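Local coordinates for protein-L-isoaspartate O-methyltransferase beta-aspartate methyltransferase (Plasmodium falciparum, PDB 2PBF) that probably repairs damaged proteins by transferring a methyl group from S-adenosyl-L-methionine to L-isoaspartyl residues, releasing S-adenosyl-L-homocysteine as by-product, at residues N148-N153 / A170-L175; E174-L179 / V222-N227. All coordinates share one frame; numbering follows the deposited sequence.

Interaction 1 (N148-N153 / A170-L175); sequences NIYQVN and ASASEL. With SAH (S-adenosyl-L-homocysteine), chain C.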
ATOM      1  N   ASN A 148      -7.448  11.034   7.081  1.00 39.03           N
ATOM      2  CA  ASN A 148      -7.001  11.681   5.871  1.00 39.81           C
ATOM      3  C   ASN A 148      -5.578  12.174   6.079  1.00 40.18           C
ATOM      4  O   ASN A 148      -5.290  12.849   7.066  1.00 40.60           O
ATOM      5  CB  ASN A 148      -7.906  12.869   5.539  1.00 39.90           C
ATOM      6  CG  ASN A 148      -7.592  13.485   4.198  1.00 39.85           C
ATOM      7  OD1 ASN A 148      -6.426  13.610   3.796  1.00 38.23           O
ATOM      8  ND2 ASN A 148      -8.642  13.861   3.481  1.00 39.54           N
ATOM      9  N   ILE A 149      -4.700  11.847   5.135  1.00 40.77           N
ATOM     10  CA  ILE A 149      -3.276  12.145   5.247  1.00 41.47           C
ATOM     11  C   ILE A 149      -3.020  13.657   5.326  1.00 42.76           C
ATOM     12  O   ILE A 149      -2.002  14.105   5.872  1.00 42.87           O
ATOM     13  CB  ILE A 149      -2.488  11.484   4.082  1.00 41.30           C
ATOM     14  CG1 ILE A 149      -0.973  11.641   4.268  1.00 40.67           C
ATOM     15  CG2 ILE A 149      -2.930  12.037   2.713  1.00 38.88           C
ATOM     16  CD1 ILE A 149      -0.405  10.977   5.505  1.00 39.03           C
ATOM     17  N   TYR A 150      -3.962  14.427   4.775  1.00 44.45           N
ATOM     18  CA  TYR A 150      -3.873  15.887   4.685  1.00 45.58           C
ATOM     19  C   TYR A 150      -4.357  16.563   5.970  1.00 47.08           C
ATOM     20  O   TYR A 150      -4.312  17.784   6.093  1.00 47.29           O
ATOM     21  CB  TYR A 150      -4.706  16.401   3.499  1.00 45.05           C
ATOM     22  CG  TYR A 150      -4.090  16.190   2.126  1.00 43.77           C
ATOM     23  CD1 TYR A 150      -2.944  16.875   1.740  1.00 43.21           C
ATOM     24  CD2 TYR A 150      -4.683  15.328   1.208  1.00 43.21           C
ATOM     25  CE1 TYR A 150      -2.374  16.686   0.476  1.00 43.08           C
ATOM     26  CE2 TYR A 150      -4.144  15.138  -0.057  1.00 41.51           C
ATOM     27  CZ  TYR A 150      -2.994  15.820  -0.421  1.00 43.84           C
ATOM     28  OH  TYR A 150      -2.469  15.634  -1.675  1.00 43.36           O
ATOM     29  N   GLN A 151      -4.845  15.761   6.912  1.00 48.71           N
ATOM     30  CA  GLN A 151      -5.349  16.283   8.182  1.00 50.14           C
ATOM     31  C   GLN A 151      -4.511  15.805   9.361  1.00 50.28           C
ATOM     32  O   GLN A 151      -5.014  15.619  10.458  1.00 50.53           O
ATOM     33  CB  GLN A 151      -6.813  15.912   8.357  1.00 50.39           C
ATOM     34  CG  GLN A 151      -7.683  16.487   7.260  1.00 53.48           C
ATOM     35  CD  GLN A 151      -9.155  16.344   7.563  1.00 57.25           C
ATOM     36  OE1 GLN A 151      -9.799  17.295   8.032  1.00 59.10           O
ATOM     37  NE2 GLN A 151      -9.702  15.153   7.313  1.00 57.69           N
ATOM     38  N   VAL A 152      -3.217  15.643   9.114  1.00 50.84           N
ATOM     39  CA  VAL A 152      -2.272  15.167  10.107  1.00 51.39           C
ATOM     40  C   VAL A 152      -1.454  16.367  10.584  1.00 51.81           C
ATOM     41  O   VAL A 152      -0.545  16.835   9.888  1.00 52.16           O
ATOM     42  CB  VAL A 152      -1.381  14.012   9.543  1.00 51.47           C
ATOM     43  CG1 VAL A 152      -0.238  13.655  10.486  1.00 51.19           C
ATOM     44  CG2 VAL A 152      -2.223  12.766   9.249  1.00 51.32           C
ATOM     45  N   ASN A 153      -1.801  16.864  11.771  1.00 51.87           N
ATOM     46  CA  ASN A 153      -1.147  18.029  12.366  1.00 51.98           C
ATOM     47  C   ASN A 153       0.264  17.742  12.882  1.00 52.17           C
ATOM     48  O   ASN A 153       0.750  16.600  12.807  1.00 51.62           O
ATOM     49  CB  ASN A 153      -2.020  18.612  13.477  1.00 51.89           C
ATOM     50  CG  ASN A 153      -2.288  17.621  14.589  1.00 51.65           C
ATOM     51  OD1 ASN A 153      -1.364  17.062  15.174  1.00 52.23           O
ATOM     52  ND2 ASN A 153      -3.560  17.402  14.892  1.00 53.49           N
ATOM     53  N   ALA A 170      -3.418   6.371  -4.066  1.00 29.48           N
ATOM     54  CA  ALA A 170      -4.308   7.343  -4.649  1.00 29.46           C
ATOM     55  C   ALA A 170      -3.460   8.478  -5.193  1.00 30.86           C
ATOM     56  O   ALA A 170      -2.375   8.767  -4.674  1.00 30.71           O
ATOM     57  CB  ALA A 170      -5.341   7.844  -3.624  1.00 29.49           C
ATOM     58  N   SER A 171      -3.947   9.085  -6.277  1.00 31.32           N
ATOM     59  CA  SER A 171      -3.219  10.094  -7.011  1.00 32.25           C
ATOM     60  C   SER A 171      -3.352  11.487  -6.398  1.00 33.22           C
ATOM     61  O   SER A 171      -4.438  11.911  -5.999  1.00 32.21           O
ATOM     62  CB  SER A 171      -3.734  10.136  -8.438  1.00 32.21           C
ATOM     63  OG  SER A 171      -3.046  11.116  -9.152  1.00 31.82           O
ATOM     64  N   ALA A 172      -2.229  12.191  -6.355  1.00 34.72           N
ATOM     65  CA  ALA A 172      -2.153  13.486  -5.719  1.00 36.56           C
ATOM     66  C   ALA A 172      -1.995  14.566  -6.779  1.00 38.30           C
ATOM     67  O   ALA A 172      -1.225  14.398  -7.737  1.00 38.96           O
ATOM     68  CB  ALA A 172      -0.967  13.525  -4.774  1.00 36.33           C
ATOM     69  N   SER A 173      -2.708  15.678  -6.590  1.00 40.11           N
ATOM     70  CA  SER A 173      -2.548  16.872  -7.443  1.00 41.61           C
ATOM     71  C   SER A 173      -1.100  17.362  -7.446  1.00 42.24           C
ATOM     72  O   SER A 173      -0.613  17.891  -8.451  1.00 42.97           O
ATOM     73  CB  SER A 173      -3.516  17.983  -7.012  1.00 40.95           C
ATOM     74  OG  SER A 173      -3.306  18.391  -5.670  1.00 42.82           O
ATOM     75  N   GLU A 174      -0.424  17.187  -6.309  1.00 43.22           N
ATOM     76  CA  GLU A 174       1.018  17.457  -6.169  1.00 43.83           C
ATOM     77  C   GLU A 174       1.579  16.689  -4.966  1.00 43.59           C
ATOM     78  O   GLU A 174       0.811  16.240  -4.113  1.00 43.85           O
ATOM     79  CB  GLU A 174       1.317  18.969  -6.070  1.00 43.92           C
ATOM     80  CG  GLU A 174       0.925  19.643  -4.749  1.00 46.84           C
ATOM     81  CD  GLU A 174      -0.546  20.029  -4.680  1.00 50.73           C
ATOM     82  OE1 GLU A 174      -1.037  20.733  -5.597  1.00 52.80           O
ATOM     83  OE2 GLU A 174      -1.214  19.640  -3.694  1.00 52.37           O
ATOM     84  N   LEU A 175       2.910  16.551  -4.918  1.00 43.73           N
ATOM     85  CA  LEU A 175       3.637  15.776  -3.901  1.00 43.96           C
ATOM     86  C   LEU A 175       3.417  16.322  -2.502  1.00 44.20           C
ATOM     87  O   LEU A 175       3.966  17.372  -2.170  1.00 44.74           O
ATOM     88  CB  LEU A 175       5.142  15.808  -4.196  1.00 43.52           C
ATOM     89  CG  LEU A 175       6.104  14.719  -3.692  1.00 43.88           C
ATOM     90  CD1 LEU A 175       7.364  15.357  -3.188  1.00 40.52           C
ATOM     91  CD2 LEU A 175       5.512  13.794  -2.611  1.00 44.13           C
TER
HETATM   92  N   SAH C 301      -4.390   0.128  -1.804  1.00 26.69           N
HETATM   93  CA  SAH C 301      -5.864   0.224  -1.959  1.00 25.82           C
HETATM   94  CB  SAH C 301      -6.189   1.355  -2.901  1.00 25.87           C
HETATM   95  CG  SAH C 301      -7.643   1.758  -2.698  1.00 26.37           C
HETATM   96  SD  SAH C 301      -8.108   3.117  -3.775  1.00 30.06           S
HETATM   97  C   SAH C 301      -6.513  -1.082  -2.431  1.00 26.11           C
HETATM   98  O   SAH C 301      -5.994  -1.704  -3.360  1.00 24.73           O
HETATM   99  OXT SAH C 301      -7.555  -1.527  -1.886  1.00 24.57           O
HETATM  100  C5' SAH C 301      -7.330   4.438  -2.813  1.00 30.80           C
HETATM  101  C4' SAH C 301      -7.887   4.662  -1.406  1.00 30.88           C
HETATM  102  O4' SAH C 301      -7.391   5.895  -0.966  1.00 32.06           O
HETATM  103  C3' SAH C 301      -9.400   4.742  -1.264  1.00 30.09           C
HETATM  104  O3' SAH C 301      -9.833   3.733  -0.366  1.00 28.25           O
HETATM  105  C2' SAH C 301      -9.664   6.141  -0.730  1.00 30.61           C
HETATM  106  O2' SAH C 301     -10.729   6.173   0.194  1.00 30.16           O
HETATM  107  C1' SAH C 301      -8.337   6.467  -0.077  1.00 30.67           C
HETATM  108  N9  SAH C 301      -8.008   7.905   0.038  1.00 31.12           N
HETATM  109  C8  SAH C 301      -8.277   8.873  -0.886  1.00 31.73           C
HETATM  110  N7  SAH C 301      -7.768  10.041  -0.430  1.00 32.36           N
HETATM  111  C5  SAH C 301      -7.201   9.845   0.782  1.00 29.82           C
HETATM  112  C6  SAH C 301      -6.572  10.703   1.691  1.00 31.26           C
HETATM  113  N6  SAH C 301      -6.423  12.002   1.464  1.00 29.90           N
HETATM  114  N1  SAH C 301      -6.058  10.188   2.853  1.00 32.96           N
HETATM  115  C2  SAH C 301      -6.197   8.842   3.132  1.00 30.97           C
HETATM  116  N3  SAH C 301      -6.833   8.026   2.230  1.00 30.07           N
HETATM  117  C4  SAH C 301      -7.332   8.507   1.072  1.00 29.94           C
HETATM  118  O   HOH W   1      -0.827  17.377  -2.230  1.00 40.75           O
HETATM  119  O   HOH W   2      -4.191  15.462  -3.908  1.00 42.39           O
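Tyr150 reaches from the loop 148-153 to the loop 170-175, and its hydroxyl does the touching: OH lies 4.0 Å from CB of Ala172, the nearest approach between the two segments. No direct hydrogen bond joins them; two ordered waters do the work. One accepts the hydrogen bond of the phenol O-H, lying in the ring plane 2.5 Å from Tyr150 OH, and donates in turn to Glu174 O and to Glu174 OE2. The other donates to Tyr150 OH and accepts from Ser173 N, so the hydroxyl both gives and receives. The carboxylate of Glu174 is further held by a salt bridge to Lys226. With CG anti to its carbonyl carbon (chi1 -76°), Tyr150 sends its ring past the adenine, CD2 coming within 3.8 Å of SAH N6 at an oblique slant. At the start of the loop, Asn148 OD1 accepts from Tyr150 N (2.8 Å, 165° at the hydrogen), an Asx turn that fixes the tyrosine's backbone. The same oxygen accepts from SAH N6 at 2.8 Å, while Ile149 N donates to SAH N1 at 3.1 Å. A side-chain oxygen for N6 and a backbone N-H for N1 commonly read the adenine edge in Rossmann-like, SAM-dependent methyltransferases.

Interaction 2 (E174-L179 / V222-N227); sequences ELPEIL and VSLKKN. With SAH (S-adenosyl-L-homocysteine), chain C.
Two differently shaped chains bring Glu174 and Lys226 together: the glutamate has CG between its backbone N and carbonyl carbon (chi1 72°) and bends again at chi2, whereas the lysine runs extended beyond CG. They meet at about a right angle, and Lys226 NZ donates to Glu174 OE2 at 2.9 Å on the syn lone pair, the side of the other carboxylate oxygen. OE1 stays 3.9 Å from Lys226 NZ, so one oxygen carries the bond. A weak hydrogen bond to Ser173 OG gives the ammonium a second partner.

Deeper in, Leu224 sets CG anti to its backbone N (chi1 -169°) and divides its two methyls between protein and ligand. CD2 meets CG of Pro176, the residue just before helix 177-182, tip to tip at 4.2 Å, and the ring of Tyr150 packs against both residues. CD1 instead presses on the adenine, 3.4 Å from SAH C5. The backbone next to it supplies polar contacts as well: Lys225 N donates to SAH N7 at 3.1 Å, and Lys225 O receives a weak bond from SAH N6. Toward the thioether end, Val222 CG2 lies 3.5 Å from SAH C5'.

The apolar contact thus lies inward, where Leu224 and Pro176 are buried, and the charged pair lies outward, where both partners are exposed and solvent probably screens their attraction. Glu174 OE2 takes Lys226 NZ together with a water and a weak bond from Ser173 OG, so its negative charge is probably shared among several donors, while backbone polar groups and a leucine methyl recognise the adenine.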
ATOM      1  N   GLU A 174      -0.424  17.187  -6.309  1.00 43.22           N
ATOM      2  CA  GLU A 174       1.018  17.457  -6.169  1.00 43.83           C
ATOM      3  C   GLU A 174       1.579  16.689  -4.966  1.00 43.59           C
ATOM      4  O   GLU A 174       0.811  16.240  -4.113  1.00 43.85           O
ATOM      5  CB  GLU A 174       1.317  18.969  -6.070  1.00 43.92           C
ATOM      6  CG  GLU A 174       0.925  19.643  -4.749  1.00 46.84           C
ATOM      7  CD  GLU A 174      -0.546  20.029  -4.680  1.00 50.73           C
ATOM      8  OE1 GLU A 174      -1.037  20.733  -5.597  1.00 52.80           O
ATOM      9  OE2 GLU A 174      -1.214  19.640  -3.694  1.00 52.37           O
ATOM     10  N   LEU A 175       2.910  16.551  -4.918  1.00 43.73           N
ATOM     11  CA  LEU A 175       3.637  15.776  -3.901  1.00 43.96           C
ATOM     12  C   LEU A 175       3.417  16.322  -2.502  1.00 44.20           C
ATOM     13  O   LEU A 175       3.966  17.372  -2.170  1.00 44.74           O
ATOM     14  CB  LEU A 175       5.142  15.808  -4.196  1.00 43.52           C
ATOM     15  CG  LEU A 175       6.104  14.719  -3.692  1.00 43.88           C
ATOM     16  CD1 LEU A 175       7.364  15.357  -3.188  1.00 40.52           C
ATOM     17  CD2 LEU A 175       5.512  13.794  -2.611  1.00 44.13           C
ATOM     18  N   PRO A 176       2.639  15.610  -1.663  1.00 44.42           N
ATOM     19  CA  PRO A 176       2.342  16.228  -0.379  1.00 44.43           C
ATOM     20  C   PRO A 176       3.594  16.261   0.492  1.00 44.40           C
ATOM     21  O   PRO A 176       4.285  15.260   0.626  1.00 44.22           O
ATOM     22  CB  PRO A 176       1.252  15.323   0.212  1.00 44.50           C
ATOM     23  CG  PRO A 176       0.784  14.449  -0.954  1.00 44.20           C
ATOM     24  CD  PRO A 176       2.011  14.282  -1.778  1.00 44.14           C
ATOM     25  N   GLU A 177       3.890  17.427   1.048  1.00 44.65           N
ATOM     26  CA  GLU A 177       5.138  17.648   1.788  1.00 45.04           C
ATOM     27  C   GLU A 177       5.225  16.833   3.091  1.00 44.01           C
ATOM     28  O   GLU A 177       6.313  16.398   3.478  1.00 44.36           O
ATOM     29  CB  GLU A 177       5.346  19.156   2.014  1.00 45.78           C
ATOM     30  CG  GLU A 177       6.757  19.586   2.413  1.00 48.93           C
ATOM     31  CD  GLU A 177       7.867  18.992   1.539  1.00 53.62           C
ATOM     32  OE1 GLU A 177       7.612  18.660   0.353  1.00 55.25           O
ATOM     33  OE2 GLU A 177       9.004  18.854   2.058  1.00 55.59           O
ATOM     34  N   ILE A 178       4.084  16.608   3.741  1.00 42.92           N
ATOM     35  CA  ILE A 178       4.000  15.646   4.851  1.00 42.30           C
ATOM     36  C   ILE A 178       4.615  14.282   4.518  1.00 41.63           C
ATOM     37  O   ILE A 178       5.385  13.729   5.317  1.00 41.47           O
ATOM     38  CB  ILE A 178       2.552  15.435   5.379  1.00 42.29           C
ATOM     39  CG1 ILE A 178       2.581  14.401   6.498  1.00 43.26           C
ATOM     40  CG2 ILE A 178       1.576  15.012   4.265  1.00 42.25           C
ATOM     41  CD1 ILE A 178       1.394  14.427   7.399  1.00 42.48           C
ATOM     42  N   LEU A 179       4.275  13.736   3.350  1.00 40.08           N
ATOM     43  CA  LEU A 179       4.817  12.441   2.969  1.00 38.98           C
ATOM     44  C   LEU A 179       6.329  12.547   2.844  1.00 38.81           C
ATOM     45  O   LEU A 179       7.045  11.642   3.255  1.00 38.62           O
ATOM     46  CB  LEU A 179       4.120  11.859   1.724  1.00 37.73           C
ATOM     47  CG  LEU A 179       2.603  11.604   1.890  1.00 36.73           C
ATOM     48  CD1 LEU A 179       1.922  11.189   0.615  1.00 35.20           C
ATOM     49  CD2 LEU A 179       2.302  10.591   2.965  1.00 34.34           C
ATOM     50  N   VAL A 222      -7.384   6.106  -8.351  1.00 37.00           N
ATOM     51  CA  VAL A 222      -8.380   6.985  -7.752  1.00 37.62           C
ATOM     52  C   VAL A 222      -7.622   8.201  -7.164  1.00 37.74           C
ATOM     53  O   VAL A 222      -6.423   8.120  -6.880  1.00 36.48           O
ATOM     54  CB  VAL A 222      -9.286   6.265  -6.673  1.00 37.94           C
ATOM     55  CG1 VAL A 222      -9.437   4.750  -6.945  1.00 39.09           C
ATOM     56  CG2 VAL A 222      -8.772   6.472  -5.263  1.00 37.04           C
ATOM     57  N   SER A 223      -8.328   9.312  -6.987  1.00 38.26           N
ATOM     58  CA  SER A 223      -7.733  10.553  -6.482  1.00 39.25           C
ATOM     59  C   SER A 223      -7.462  10.592  -4.960  1.00 39.44           C
ATOM     60  O   SER A 223      -8.297  10.146  -4.150  1.00 39.76           O
ATOM     61  CB  SER A 223      -8.630  11.732  -6.863  1.00 39.41           C
ATOM     62  OG  SER A 223      -7.979  12.944  -6.539  1.00 40.52           O
ATOM     63  N   LEU A 224      -6.308  11.147  -4.582  1.00 39.73           N
ATOM     64  CA  LEU A 224      -6.007  11.429  -3.168  1.00 40.17           C
ATOM     65  C   LEU A 224      -6.693  12.738  -2.750  1.00 41.30           C
ATOM     66  O   LEU A 224      -6.162  13.824  -2.989  1.00 42.22           O
ATOM     67  CB  LEU A 224      -4.493  11.505  -2.925  1.00 39.97           C
ATOM     68  CG  LEU A 224      -4.022  11.540  -1.473  1.00 39.04           C
ATOM     69  CD1 LEU A 224      -4.202  10.182  -0.827  1.00 37.51           C
ATOM     70  CD2 LEU A 224      -2.569  12.006  -1.398  1.00 39.23           C
ATOM     71  N   LYS A 225      -7.869  12.604  -2.138  1.00 41.78           N
ATOM     72  CA  LYS A 225      -8.768  13.706  -1.817  1.00 42.75           C
ATOM     73  C   LYS A 225      -8.323  14.514  -0.598  1.00 43.72           C
ATOM     74  O   LYS A 225      -8.063  13.960   0.475  1.00 43.64           O
ATOM     75  CB  LYS A 225     -10.182  13.169  -1.581  1.00 42.49           C
ATOM     76  CG  LYS A 225     -10.921  12.673  -2.808  1.00 41.59           C
ATOM     77  CD  LYS A 225     -12.355  12.329  -2.431  1.00 42.34           C
ATOM     78  CE  LYS A 225     -13.158  11.724  -3.588  1.00 43.57           C
ATOM     79  NZ  LYS A 225     -13.358  12.649  -4.761  1.00 44.08           N
ATOM     80  N   LYS A 226      -8.265  15.831  -0.778  1.00 44.87           N
ATOM     81  CA  LYS A 226      -7.819  16.760   0.254  1.00 45.70           C
ATOM     82  C   LYS A 226      -8.848  17.045   1.342  1.00 46.75           C
ATOM     83  O   LYS A 226      -8.499  17.498   2.428  1.00 47.20           O
ATOM     84  CB  LYS A 226      -7.349  18.054  -0.385  1.00 45.70           C
ATOM     85  CG  LYS A 226      -5.979  17.947  -0.982  1.00 44.96           C
ATOM     86  CD  LYS A 226      -5.634  19.179  -1.747  1.00 43.59           C
ATOM     87  CE  LYS A 226      -4.199  19.148  -2.164  1.00 41.92           C
ATOM     88  NZ  LYS A 226      -3.902  20.343  -2.981  1.00 41.72           N
ATOM     89  N   ASN A 227     -10.117  16.785   1.065  1.00 47.92           N
ATOM     90  CA  ASN A 227     -11.113  16.857   2.128  1.00 49.31           C
ATOM     91  C   ASN A 227     -12.003  15.632   2.134  1.00 49.77           C
ATOM     92  O   ASN A 227     -11.485  14.513   2.055  1.00 49.84           O
ATOM     93  CB  ASN A 227     -11.936  18.157   2.066  1.00 49.97           C
ATOM     94  CG  ASN A 227     -12.399  18.504   0.653  1.00 51.45           C
ATOM     95  OD1 ASN A 227     -13.267  17.828   0.078  1.00 55.28           O
ATOM     96  ND2 ASN A 227     -11.822  19.561   0.089  1.00 51.83           N
ATOM     97  OXT ASN A 227     -13.234  15.733   2.219  1.00 50.21           O
TER
HETATM   98  N   SAH C 301      -4.390   0.128  -1.804  1.00 26.69           N
HETATM   99  CA  SAH C 301      -5.864   0.224  -1.959  1.00 25.82           C
HETATM  100  CB  SAH C 301      -6.189   1.355  -2.901  1.00 25.87           C
HETATM  101  CG  SAH C 301      -7.643   1.758  -2.698  1.00 26.37           C
HETATM  102  SD  SAH C 301      -8.108   3.117  -3.775  1.00 30.06           S
HETATM  103  C   SAH C 301      -6.513  -1.082  -2.431  1.00 26.11           C
HETATM  104  O   SAH C 301      -5.994  -1.704  -3.360  1.00 24.73           O
HETATM  105  OXT SAH C 301      -7.555  -1.527  -1.886  1.00 24.57           O
HETATM  106  C5' SAH C 301      -7.330   4.438  -2.813  1.00 30.80           C
HETATM  107  C4' SAH C 301      -7.887   4.662  -1.406  1.00 30.88           C
HETATM  108  O4' SAH C 301      -7.391   5.895  -0.966  1.00 32.06           O
HETATM  109  C3' SAH C 301      -9.400   4.742  -1.264  1.00 30.09           C
HETATM  110  O3' SAH C 301      -9.833   3.733  -0.366  1.00 28.25           O
HETATM  111  C2' SAH C 301      -9.664   6.141  -0.730  1.00 30.61           C
HETATM  112  O2' SAH C 301     -10.729   6.173   0.194  1.00 30.16           O
HETATM  113  C1' SAH C 301      -8.337   6.467  -0.077  1.00 30.67           C
HETATM  114  N9  SAH C 301      -8.008   7.905   0.038  1.00 31.12           N
HETATM  115  C8  SAH C 301      -8.277   8.873  -0.886  1.00 31.73           C
HETATM  116  N7  SAH C 301      -7.768  10.041  -0.430  1.00 32.36           N
HETATM  117  C5  SAH C 301      -7.201   9.845   0.782  1.00 29.82           C
HETATM  118  C6  SAH C 301      -6.572  10.703   1.691  1.00 31.26           C
HETATM  119  N6  SAH C 301      -6.423  12.002   1.464  1.00 29.90           N
HETATM  120  N1  SAH C 301      -6.058  10.188   2.853  1.00 32.96           N
HETATM  121  C2  SAH C 301      -6.197   8.842   3.132  1.00 30.97           C
HETATM  122  N3  SAH C 301      -6.833   8.026   2.230  1.00 30.07           N
HETATM  123  C4  SAH C 301      -7.332   8.507   1.072  1.00 29.94           C

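Overall arrangement
Followed from the N terminus, the chain leaves strand 142-146 for 148-153, passes through helix 154-160 and strand 163-168, and returns in 170-175, where interaction 1 closes a short loop across one crossover of the Rossmann-like sheet. From the shared Glu174 and Leu175 it enters helix 177-182, then runs through strand 187-195 and the antiparallel hairpin strands 198-205 and 212-219 before 222-227 closes the larger loop of interaction 2. The two loops follow one another, meeting at the shared residues. Their centres lie only 2 Å apart, and probable backbone hydrogen bonds link Ser171 to Val222 and Leu224. Together they gather the ends of three strands and the C-terminal tail around S-adenosyl-L-homocysteine.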